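Local coordinates for cleavage stimulation factor 77 (Encephalitozoon cuniculi, PDB 2UY1), which probably serves as a helical-repeat scaffold in the 3'-end processing of nuclear pre-mRNA and may bind mRNA, at residues 82-87 / 118-123; 161-166 / 179-184; 200-205 / 217-222; 252-257 / 292-297. All coordinates share one frame; numbering follows the deposited sequence.

Contact 1 of 4, residues 82-87 / 118-123; sequences WDSYGL and TPMGSL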
# COMPACT_ATOMS: atom_id res chain seq x y z
N TRP B 82 -2.96 10.84 -45.07
CA TRP B 82 -2.21 9.61 -45.33
C TRP B 82 -2.98 8.62 -46.17
O TRP B 82 -2.49 7.56 -46.45
CB TRP B 82 -1.81 8.92 -44.01
CG TRP B 82 -2.89 9.08 -42.91
CD1 TRP B 82 -3.89 8.21 -42.60
CD2 TRP B 82 -3.06 10.22 -42.04
NE1 TRP B 82 -4.67 8.72 -41.57
CE2 TRP B 82 -4.19 9.96 -41.21
CE3 TRP B 82 -2.37 11.44 -41.88
CZ2 TRP B 82 -4.64 10.87 -40.24
CZ3 TRP B 82 -2.82 12.34 -40.92
CH2 TRP B 82 -3.95 12.04 -40.11
N ASP B 83 -4.20 8.93 -46.57
CA ASP B 83 -4.90 8.04 -47.48
C ASP B 83 -5.44 8.80 -48.69
O ASP B 83 -6.47 8.44 -49.25
CB ASP B 83 -6.03 7.32 -46.75
CG ASP B 83 -6.24 5.90 -47.23
OD1 ASP B 83 -5.30 5.30 -47.82
OD2 ASP B 83 -7.34 5.39 -46.99
N SER B 84 -4.70 9.83 -49.12
CA SER B 84 -5.15 10.72 -50.18
C SER B 84 -4.76 10.25 -51.59
O SER B 84 -5.10 10.91 -52.57
CB SER B 84 -4.61 12.13 -49.92
OG SER B 84 -3.20 12.08 -49.74
N TYR B 85 -4.07 9.12 -51.66
CA TYR B 85 -3.45 8.60 -52.89
C TYR B 85 -4.40 8.45 -54.09
O TYR B 85 -4.07 8.90 -55.18
CB TYR B 85 -2.70 7.29 -52.59
CG TYR B 85 -2.41 6.47 -53.83
CD1 TYR B 85 -1.28 6.72 -54.62
CD2 TYR B 85 -3.29 5.44 -54.23
CE1 TYR B 85 -1.02 5.94 -55.78
CE2 TYR B 85 -3.04 4.68 -55.37
CZ TYR B 85 -1.92 4.92 -56.15
OH TYR B 85 -1.68 4.14 -57.27
N GLY B 86 -5.56 7.82 -53.89
CA GLY B 86 -6.55 7.70 -54.95
C GLY B 86 -7.09 9.07 -55.31
O GLY B 86 -7.36 9.35 -56.48
N LEU B 87 -7.22 9.94 -54.31
CA LEU B 87 -7.62 11.31 -54.57
C LEU B 87 -6.54 12.05 -55.37
O LEU B 87 -6.88 12.73 -56.33
CB LEU B 87 -7.97 12.04 -53.26
CG LEU B 87 -8.40 13.52 -53.32
CD1 LEU B 87 -9.75 13.72 -54.05
CD2 LEU B 87 -8.46 14.05 -51.91
N THR B 118 3.79 14.63 -48.94
CA THR B 118 2.94 14.04 -47.89
C THR B 118 3.16 12.53 -47.67
O THR B 118 3.10 11.72 -48.61
CB THR B 118 1.43 14.36 -48.08
OG1 THR B 118 0.90 13.63 -49.20
CG2 THR B 118 1.21 15.89 -48.24
N PRO B 119 3.43 12.15 -46.41
CA PRO B 119 3.50 10.73 -46.09
C PRO B 119 2.10 10.13 -46.33
O PRO B 119 1.12 10.64 -45.78
CB PRO B 119 3.86 10.72 -44.59
CG PRO B 119 4.39 12.08 -44.30
CD PRO B 119 3.69 13.00 -45.24
N MET B 120 2.02 9.10 -47.18
CA MET B 120 0.75 8.48 -47.53
C MET B 120 0.98 7.05 -47.99
O MET B 120 2.09 6.70 -48.37
CB MET B 120 0.05 9.26 -48.65
CG MET B 120 0.84 9.39 -49.97
SD MET B 120 -0.22 9.81 -51.37
CE MET B 120 -0.65 11.47 -50.96
N GLY B 121 -0.06 6.21 -47.93
CA GLY B 121 0.04 4.87 -48.47
C GLY B 121 0.14 4.90 -49.99
O GLY B 121 -0.64 5.59 -50.65
N SER B 122 1.10 4.15 -50.54
CA SER B 122 1.29 4.05 -51.99
C SER B 122 2.02 5.26 -52.61
O SER B 122 1.86 5.52 -53.81
CB SER B 122 -0.03 3.77 -52.74
OG SER B 122 -0.76 2.67 -52.22
N LEU B 123 2.82 5.98 -51.82
CA LEU B 123 3.56 7.12 -52.34
C LEU B 123 4.57 6.67 -53.41
O LEU B 123 4.89 7.43 -54.34
CB LEU B 123 4.29 7.90 -51.21
CG LEU B 123 4.93 9.25 -51.63
CD1 LEU B 123 3.93 10.17 -52.33
CD2 LEU B 123 5.62 10.00 -50.49
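Tyr85 carries its CG anti to the backbone N (chi1 162°), beside the carbonyl carbon, and the ring beyond it offers one face to Ser122 CB, while Met120 runs out extended to its sulphur (chi2 161°), beside the root of the same ring. The contact joins the start of helix 85-90 to a type II beta turn, Met120 to Leu123, in the all-helical repeat array of the Suppressor of forked family. Gly121 and Ser122 take the two central corners of the turn, and both meet Tyr85. Ser122 CB stands 3.6 Å from the centroid of the Tyr85 ring, straight over the middle of that face, a CH-pi contact. Before the ring begins, Gly121 O is 3.3 Å from Tyr85 CB, and Met120 SD touches that same CB at 3.7 Å. One backbone hydrogen bond ties the two segments: Gly121 N gives to Trp82 O over 3.1 Å, nearly straight at 167°. The indole of Trp82 turns away from the turn and meets Phe200 and Tyr204 of helix 193-208 edge-to-face. Pro119 packs on Arg159 and Tyr160 of helix 150-167. Its carbonyl looks back to the first segment, where Trp82 CA makes a CA-H...O contact of 3.5 Å with Pro119 O.

Contact 2 of 4, residues 161-166 / 179-184; sequences QQIQPL and IDLEME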
# COMPACT_ATOMS: atom_id res chain seq x y z
N GLN B 161 6.42 5.46 -42.60
CA GLN B 161 6.80 4.27 -41.84
C GLN B 161 6.43 4.43 -40.38
O GLN B 161 5.81 3.53 -39.80
CB GLN B 161 8.30 3.99 -41.93
CG GLN B 161 8.83 3.63 -43.32
CD GLN B 161 10.34 3.84 -43.42
OE1 GLN B 161 10.99 4.30 -42.46
NE2 GLN B 161 10.91 3.53 -44.57
N GLN B 162 6.82 5.56 -39.78
CA GLN B 162 6.50 5.89 -38.38
C GLN B 162 4.99 6.07 -38.12
O GLN B 162 4.53 5.83 -37.00
CB GLN B 162 7.26 7.13 -37.89
CG GLN B 162 8.80 7.06 -38.08
CD GLN B 162 9.58 8.00 -37.12
OE1 GLN B 162 9.29 9.21 -37.01
NE2 GLN B 162 10.59 7.44 -36.44
N ILE B 163 4.26 6.47 -39.17
CA ILE B 163 2.82 6.79 -39.13
C ILE B 163 1.96 5.54 -39.35
O ILE B 163 0.95 5.33 -38.67
CB ILE B 163 2.48 7.92 -40.19
CG1 ILE B 163 3.09 9.26 -39.79
CG2 ILE B 163 0.96 8.12 -40.37
CD1 ILE B 163 3.05 10.30 -40.90
N GLN B 164 2.40 4.69 -40.29
CA GLN B 164 1.66 3.49 -40.70
C GLN B 164 1.15 2.65 -39.55
O GLN B 164 -0.01 2.22 -39.59
CB GLN B 164 2.50 2.60 -41.63
CG GLN B 164 1.69 1.63 -42.47
CD GLN B 164 2.53 0.93 -43.55
OE1 GLN B 164 3.71 1.27 -43.76
NE2 GLN B 164 1.92 -0.05 -44.23
N PRO B 165 2.01 2.39 -38.52
CA PRO B 165 1.50 1.51 -37.49
C PRO B 165 0.48 2.20 -36.58
O PRO B 165 -0.35 1.52 -35.99
CB PRO B 165 2.77 1.08 -36.72
CG PRO B 165 3.71 2.22 -36.89
CD PRO B 165 3.39 2.83 -38.23
N LEU B 166 0.52 3.52 -36.48
CA LEU B 166 -0.45 4.28 -35.70
C LEU B 166 -1.83 4.31 -36.39
O LEU B 166 -2.87 4.26 -35.74
CB LEU B 166 0.08 5.71 -35.42
CG LEU B 166 1.52 5.99 -34.95
CD1 LEU B 166 1.80 7.46 -35.02
CD2 LEU B 166 1.89 5.46 -33.55
N ILE B 179 -0.13 12.96 -33.22
CA ILE B 179 0.00 14.37 -32.87
C ILE B 179 1.41 14.71 -32.39
O ILE B 179 2.05 15.63 -32.95
CB ILE B 179 -1.05 14.82 -31.80
CG1 ILE B 179 -2.42 15.02 -32.46
CG2 ILE B 179 -0.61 16.14 -31.07
CD1 ILE B 179 -3.59 15.07 -31.48
N ASP B 180 1.88 13.99 -31.37
CA ASP B 180 3.23 14.19 -30.79
C ASP B 180 4.37 14.05 -31.81
O ASP B 180 5.28 14.87 -31.83
CB ASP B 180 3.48 13.22 -29.64
CG ASP B 180 2.51 13.39 -28.48
OD1 ASP B 180 2.17 14.54 -28.10
OD2 ASP B 180 2.10 12.34 -27.94
N LEU B 181 4.33 13.00 -32.63
CA LEU B 181 5.30 12.77 -33.71
C LEU B 181 5.36 13.94 -34.70
O LEU B 181 6.47 14.37 -35.06
CB LEU B 181 4.98 11.44 -34.46
CG LEU B 181 5.61 11.18 -35.86
CD1 LEU B 181 6.87 10.41 -35.74
CD2 LEU B 181 4.66 10.44 -36.80
N GLU B 182 4.20 14.44 -35.14
CA GLU B 182 4.09 15.60 -36.06
C GLU B 182 4.45 16.94 -35.43
O GLU B 182 4.96 17.84 -36.12
CB GLU B 182 2.68 15.71 -36.66
CG GLU B 182 2.35 14.68 -37.76
CD GLU B 182 3.24 14.79 -39.01
OE1 GLU B 182 3.73 15.91 -39.34
OE2 GLU B 182 3.42 13.76 -39.69
N MET B 183 4.15 17.09 -34.15
CA MET B 183 4.58 18.31 -33.43
C MET B 183 6.08 18.52 -33.43
O MET B 183 6.53 19.67 -33.46
CB MET B 183 4.07 18.33 -31.99
CG MET B 183 2.61 18.60 -31.86
SD MET B 183 2.13 20.20 -32.59
CE MET B 183 2.82 21.36 -31.42
N GLU B 184 6.84 17.42 -33.35
CA GLU B 184 8.31 17.48 -33.17
C GLU B 184 9.02 17.56 -34.52
O GLU B 184 9.91 18.42 -34.71
CB GLU B 184 8.86 16.33 -32.30
CG GLU B 184 8.56 14.92 -32.82
CD GLU B 184 9.47 13.82 -32.25
OE1 GLU B 184 10.31 14.08 -31.35
OE2 GLU B 184 9.32 12.66 -32.71
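Leu181 reaches across from its helix to Ile163, Gln162 and Leu166, and it makes most of the contact. Its CG is anti to the backbone N (chi1 163°), which carries the branch toward helix 150-167. The next torsion (chi2 94°) lies off the staggered positions, which may reflect some strain or a loosely defined end; the two methyls go to different neighbours. Leu181 CD2 rests on Ile163 CG1 at 3.6 Å, the two side chains crossing at about a right angle, and comes within 4.5 Å of Leu166 CD1. Leu181 CD1 lies against the glutamine, 3.9 Å from Gln162 CB; the amide oxygen is modelled closer still, too close for its position to be relied on. The two segments belong to consecutive helices, 150-167 and 173-184, folded back as an antiparallel hairpin within the helical repeat architecture of the Suppressor of forked family. Their axes stay 11.1 Å apart at 162°, a wide spacing that Leu181 spans to reach Ile163 and Gln162. Near the end of the first helix Pro165 interrupts the bonding: Leu166 N makes just a weak bond to Ile163 O. Glu182 bends at chi2 and brings OE2 to 3.7 Å from Ile163 CD1, an acid laid against a methyl. The charge of that carboxylate is answered by Arg197, which makes a salt bridge to Glu182 OE1, and more weakly by Arg159.

Contact 3 of 4, residues 200-205 / 217-222; sequences FIHNYI and FFYSEY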
# COMPACT_ATOMS: atom_id res chain seq x y z
N PHE B 200 -5.31 19.91 -39.91
CA PHE B 200 -5.91 18.75 -40.56
C PHE B 200 -5.93 17.56 -39.62
O PHE B 200 -6.95 16.89 -39.47
CB PHE B 200 -5.19 18.34 -41.86
CG PHE B 200 -5.56 16.98 -42.32
CD1 PHE B 200 -6.72 16.77 -43.06
CD2 PHE B 200 -4.82 15.89 -41.95
CE1 PHE B 200 -7.09 15.51 -43.44
CE2 PHE B 200 -5.18 14.59 -42.32
CZ PHE B 200 -6.30 14.40 -43.08
N ILE B 201 -4.76 17.27 -39.03
CA ILE B 201 -4.61 16.10 -38.16
C ILE B 201 -5.59 16.17 -36.99
O ILE B 201 -6.31 15.21 -36.76
CB ILE B 201 -3.09 15.90 -37.73
CG1 ILE B 201 -2.27 15.37 -38.94
CG2 ILE B 201 -2.93 15.03 -36.50
CD1 ILE B 201 -0.78 15.07 -38.67
N HIS B 202 -5.66 17.31 -36.29
CA HIS B 202 -6.57 17.47 -35.14
C HIS B 202 -8.06 17.41 -35.55
O HIS B 202 -8.88 16.78 -34.88
CB HIS B 202 -6.33 18.80 -34.41
CG HIS B 202 -5.09 18.82 -33.56
ND1 HIS B 202 -3.88 19.34 -34.01
CD2 HIS B 202 -4.87 18.42 -32.28
CE1 HIS B 202 -2.96 19.20 -33.07
NE2 HIS B 202 -3.54 18.66 -32.00
N ASN B 203 -8.41 18.04 -36.66
CA ASN B 203 -9.81 17.97 -37.14
C ASN B 203 -10.20 16.59 -37.60
O ASN B 203 -11.29 16.11 -37.27
CB ASN B 203 -10.04 18.96 -38.27
CG ASN B 203 -10.27 20.34 -37.78
OD1 ASN B 203 -9.47 21.24 -38.03
ND2 ASN B 203 -11.35 20.52 -37.04
N TYR B 204 -9.33 15.94 -38.38
CA TYR B 204 -9.58 14.55 -38.80
C TYR B 204 -9.74 13.68 -37.54
O TYR B 204 -10.62 12.87 -37.49
CB TYR B 204 -8.43 14.00 -39.64
CG TYR B 204 -8.62 12.57 -40.10
CD1 TYR B 204 -9.37 12.30 -41.26
CD2 TYR B 204 -8.08 11.50 -39.40
CE1 TYR B 204 -9.58 11.01 -41.71
CE2 TYR B 204 -8.30 10.18 -39.86
CZ TYR B 204 -9.05 9.97 -41.02
OH TYR B 204 -9.30 8.71 -41.56
N ILE B 205 -8.88 13.86 -36.54
CA ILE B 205 -9.05 13.14 -35.26
C ILE B 205 -10.39 13.46 -34.54
O ILE B 205 -11.02 12.57 -33.97
CB ILE B 205 -7.86 13.36 -34.31
CG1 ILE B 205 -6.57 12.83 -34.94
CG2 ILE B 205 -8.14 12.70 -32.95
CD1 ILE B 205 -5.29 13.31 -34.26
N PHE B 217 -9.74 18.29 -26.05
CA PHE B 217 -8.66 18.85 -25.21
C PHE B 217 -7.31 18.91 -25.98
O PHE B 217 -6.58 19.87 -25.82
CB PHE B 217 -8.52 18.07 -23.88
CG PHE B 217 -7.22 18.39 -23.09
CD1 PHE B 217 -7.22 19.35 -22.10
CD2 PHE B 217 -6.00 17.71 -23.39
CE1 PHE B 217 -6.03 19.63 -21.35
CE2 PHE B 217 -4.79 18.00 -22.72
CZ PHE B 217 -4.80 18.98 -21.70
N PHE B 218 -6.98 17.86 -26.77
CA PHE B 218 -5.72 17.85 -27.55
C PHE B 218 -5.61 19.08 -28.48
O PHE B 218 -4.61 19.81 -28.47
CB PHE B 218 -5.59 16.64 -28.49
CG PHE B 218 -5.52 15.29 -27.82
CD1 PHE B 218 -5.15 15.12 -26.47
CD2 PHE B 218 -5.76 14.16 -28.59
CE1 PHE B 218 -5.08 13.83 -25.89
CE2 PHE B 218 -5.68 12.90 -28.02
CZ PHE B 218 -5.36 12.73 -26.67
N TYR B 219 -6.65 19.29 -29.28
CA TYR B 219 -6.74 20.45 -30.20
C TYR B 219 -6.81 21.77 -29.48
O TYR B 219 -6.13 22.74 -29.86
CB TYR B 219 -7.95 20.30 -31.14
CG TYR B 219 -7.90 21.14 -32.42
CD1 TYR B 219 -6.69 21.59 -32.93
CD2 TYR B 219 -9.05 21.40 -33.16
CE1 TYR B 219 -6.62 22.30 -34.12
CE2 TYR B 219 -9.01 22.16 -34.33
CZ TYR B 219 -7.82 22.59 -34.81
OH TYR B 219 -7.77 23.34 -35.97
N SER B 220 -7.63 21.85 -28.44
CA SER B 220 -7.71 23.08 -27.65
C SER B 220 -6.29 23.51 -27.20
O SER B 220 -5.90 24.68 -27.32
CB SER B 220 -8.63 22.85 -26.44
OG SER B 220 -8.58 23.96 -25.53
N GLU B 221 -5.55 22.53 -26.67
CA GLU B 221 -4.20 22.76 -26.14
C GLU B 221 -3.26 23.17 -27.25
O GLU B 221 -2.55 24.14 -27.10
CB GLU B 221 -3.64 21.57 -25.39
CG GLU B 221 -4.19 21.38 -23.95
CD GLU B 221 -3.92 22.54 -23.00
OE1 GLU B 221 -2.75 22.72 -22.55
OE2 GLU B 221 -4.88 23.24 -22.63
N TYR B 222 -3.31 22.47 -28.38
CA TYR B 222 -2.54 22.86 -29.55
C TYR B 222 -2.85 24.31 -29.95
O TYR B 222 -1.94 25.11 -30.16
CB TYR B 222 -2.80 21.92 -30.72
CG TYR B 222 -2.20 22.48 -31.98
CD1 TYR B 222 -0.82 22.47 -32.18
CD2 TYR B 222 -3.01 23.06 -32.97
CE1 TYR B 222 -0.24 22.99 -33.35
CE2 TYR B 222 -2.44 23.57 -34.14
CZ TYR B 222 -1.06 23.55 -34.32
OH TYR B 222 -0.50 24.08 -35.46
O HOH W 1 -2.23 18.35 -29.59
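An aromatic cluster of His202, Tyr219 and Tyr222 lies in the interface of the antiparallel hairpin formed by helices 193-208 and 213-225, part of the helical repeat array of this family. The segment axes lie 9.9 Å apart. His202 is at the centre of the cluster. Its CG is anti to the carbonyl carbon (chi1 -75°), and from there the imidazole reaches out to the second helix, where both tyrosines lie on the same side of its plane. Tyr219 sits past the CB end, its ring plane 13° from that of the imidazole; Tyr222 sits past the far end, at 19°. Each ring centroid is 4.8 Å from the His202 centroid, and the rings are slid so far that they barely overlap. His202 CB instead lies over the Tyr219 face, toward the rim, a CH-pi contact modelled tighter than can be trusted in detail. At the other end His202 CE1 is 3.5 Å from Tyr222 CG. Both nitrogens are engaged, which fixes the rotation of the imidazole: ND1 bonds to Met198 O one turn back, and NE2 meets a water at 2.8 Å, in the ring plane. The same water donates to Phe218 O at 3.0 Å, bridging the two helices. The Tyr219 hydroxyl is held by His199 ND1. Around this buried pair, Ile179 of helix 173-184 packs on His202, Ile205 and Phe218, while helix 229-242 meets Tyr219 through Lys231 and Val235; no strand takes part.

Contact 4 of 4, residues 252-257 / 292-297; sequences YGLVMD and HLNYVL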
# COMPACT_ATOMS: atom_id res chain seq x y z
N TYR B 252 -13.27 23.74 -19.63
CA TYR B 252 -13.99 24.96 -20.07
C TYR B 252 -14.16 26.00 -18.94
O TYR B 252 -13.74 27.12 -19.08
CB TYR B 252 -15.37 24.52 -20.64
CG TYR B 252 -16.14 25.63 -21.40
CD1 TYR B 252 -15.65 26.17 -22.60
CD2 TYR B 252 -17.39 26.08 -20.94
CE1 TYR B 252 -16.37 27.19 -23.29
CE2 TYR B 252 -18.12 27.08 -21.61
CZ TYR B 252 -17.61 27.63 -22.78
OH TYR B 252 -18.37 28.63 -23.46
N GLY B 253 -14.69 25.64 -17.79
CA GLY B 253 -14.87 26.66 -16.75
C GLY B 253 -13.55 27.31 -16.39
O GLY B 253 -13.41 28.53 -16.39
N LEU B 254 -12.54 26.48 -16.10
CA LEU B 254 -11.29 27.01 -15.61
C LEU B 254 -10.41 27.67 -16.67
O LEU B 254 -9.83 28.72 -16.43
CB LEU B 254 -10.50 25.94 -14.85
CG LEU B 254 -9.22 26.41 -14.12
CD1 LEU B 254 -9.45 27.48 -13.04
CD2 LEU B 254 -8.50 25.14 -13.56
N VAL B 255 -10.21 27.01 -17.80
CA VAL B 255 -9.18 27.44 -18.76
C VAL B 255 -9.75 28.57 -19.66
O VAL B 255 -9.03 29.50 -20.06
CB VAL B 255 -8.73 26.24 -19.62
CG1 VAL B 255 -8.04 26.65 -20.94
CG2 VAL B 255 -7.83 25.29 -18.80
N MET B 256 -11.04 28.47 -19.93
CA MET B 256 -11.74 29.44 -20.80
C MET B 256 -12.56 30.48 -20.04
O MET B 256 -13.29 31.25 -20.68
CB MET B 256 -12.65 28.70 -21.76
CG MET B 256 -11.98 27.56 -22.42
SD MET B 256 -10.76 28.18 -23.53
CE MET B 256 -10.18 26.67 -24.31
N ASP B 257 -12.44 30.51 -18.71
CA ASP B 257 -12.97 31.55 -17.83
C ASP B 257 -14.50 31.69 -17.90
O ASP B 257 -15.04 32.78 -18.11
CB ASP B 257 -12.29 32.89 -18.16
CG ASP B 257 -12.49 33.95 -17.08
OD1 ASP B 257 -13.01 33.61 -16.01
OD2 ASP B 257 -12.16 35.15 -17.33
N HIS B 292 -15.29 24.48 -8.48
CA HIS B 292 -15.88 25.79 -8.51
C HIS B 292 -15.15 26.62 -7.51
O HIS B 292 -14.68 27.69 -7.85
CB HIS B 292 -17.39 25.71 -8.20
CG HIS B 292 -18.12 27.03 -8.28
ND1 HIS B 292 -19.38 27.36 -7.90
CD2 HIS B 292 -17.58 28.16 -8.85
CE1 HIS B 292 -19.57 28.68 -8.25
NE2 HIS B 292 -18.47 29.14 -8.81
N LEU B 293 -14.93 26.08 -6.30
CA LEU B 293 -14.08 26.77 -5.31
C LEU B 293 -12.70 27.08 -5.85
O LEU B 293 -12.17 28.18 -5.58
CB LEU B 293 -13.94 25.98 -3.96
CG LEU B 293 -15.18 25.97 -3.05
CD1 LEU B 293 -15.04 24.85 -2.02
CD2 LEU B 293 -15.39 27.28 -2.35
N ASN B 294 -12.09 26.11 -6.56
CA ASN B 294 -10.75 26.27 -7.17
C ASN B 294 -10.72 27.39 -8.16
O ASN B 294 -9.74 28.19 -8.19
CB ASN B 294 -10.27 25.02 -7.92
CG ASN B 294 -8.90 25.23 -8.59
OD1 ASN B 294 -7.89 25.42 -7.93
ND2 ASN B 294 -8.87 25.19 -9.91
N TYR B 295 -11.76 27.42 -9.00
CA TYR B 295 -11.98 28.52 -9.97
C TYR B 295 -11.95 29.88 -9.27
O TYR B 295 -11.22 30.80 -9.68
CB TYR B 295 -13.32 28.32 -10.74
CG TYR B 295 -13.70 29.54 -11.60
CD1 TYR B 295 -13.43 29.57 -12.98
CD2 TYR B 295 -14.24 30.71 -11.02
CE1 TYR B 295 -13.77 30.71 -13.77
CE2 TYR B 295 -14.48 31.87 -11.82
CZ TYR B 295 -14.28 31.84 -13.17
OH TYR B 295 -14.59 32.97 -13.96
N VAL B 296 -12.74 30.00 -8.21
CA VAL B 296 -12.86 31.23 -7.48
C VAL B 296 -11.59 31.63 -6.77
O VAL B 296 -11.24 32.78 -6.79
CB VAL B 296 -14.09 31.25 -6.55
CG1 VAL B 296 -14.10 32.52 -5.68
CG2 VAL B 296 -15.36 31.19 -7.35
N LEU B 297 -10.87 30.67 -6.14
CA LEU B 297 -9.58 30.94 -5.56
C LEU B 297 -8.63 31.48 -6.60
O LEU B 297 -7.84 32.40 -6.35
CB LEU B 297 -8.98 29.63 -4.98
CG LEU B 297 -7.64 29.69 -4.24
CD1 LEU B 297 -7.62 30.69 -3.06
CD2 LEU B 297 -7.13 28.26 -3.78
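Leu254 and Tyr295 bring their CA atoms to 5.9 Å where helix 247-255 runs out against helix 282-300; Met256 is the first residue to leave helical geometry, and Asp257 turns to a left-handed backbone (phi 62°). That turn sets Asp257 where the end of Tyr295 can meet it. Tyr295 CG is anti to the backbone N (chi1 171°), and from there the ring spans the gap to the other segment with its edge leading. Gly253 O lies close to the ring plane, 3.4 Å from Tyr295 CE1. Beyond it the Tyr295 hydroxyl gives a hydrogen bond to Asp257 OD1 at 2.7 Å, with carboxylate and ring planes 33° apart, although the position of that oxygen is less certain than most. The phenol thus ties the residues that follow one helix to the C-terminal half of another, in an interface between helices of the repeat array. Leu254 fills the other side of the contact. Its CD2 lies 3.7 Å from Asn294 ND2, the two side chains crossing at about a right angle, and its CD1 is 4.1 Å from Tyr295 CA. The amide oxygen of Asn294 is taken up by Lys298. Leu254 and Asn294 also pack on aromatic side chains of a neighbouring protein chain, which places this edge at the assembly interface. Within the chain, Tyr295 meets the ring of Tyr262 in helix 260-269, Asn294 leans on Tyr324 of helix 319-333, and helix 229-242 takes Tyr252 and Met256.

In the fold
The four contacts follow one another along the chain. Contacts 1, 3 and 4 are buried, whereas contact 2 is partly open to solvent. Contacts 2 and 3 are consecutive helix hairpins that share a boundary at Ile179. Contact 1, a turn held against a helix start, hangs on both: Pro119 touches Ile163, and Trp82 joins it to helix 193-208. Contact 4 lies on the opposite side of the chain's centre from contacts 1 and 2, and meets contact 3 where Ser220 touches Met256. A backbone bond with a CH-pi contact marks contact 1, aliphatic packing contact 2, near-parallel, slid-apart aromatics with a bridging water contact 3, and a phenol-carboxylate bond contact 4.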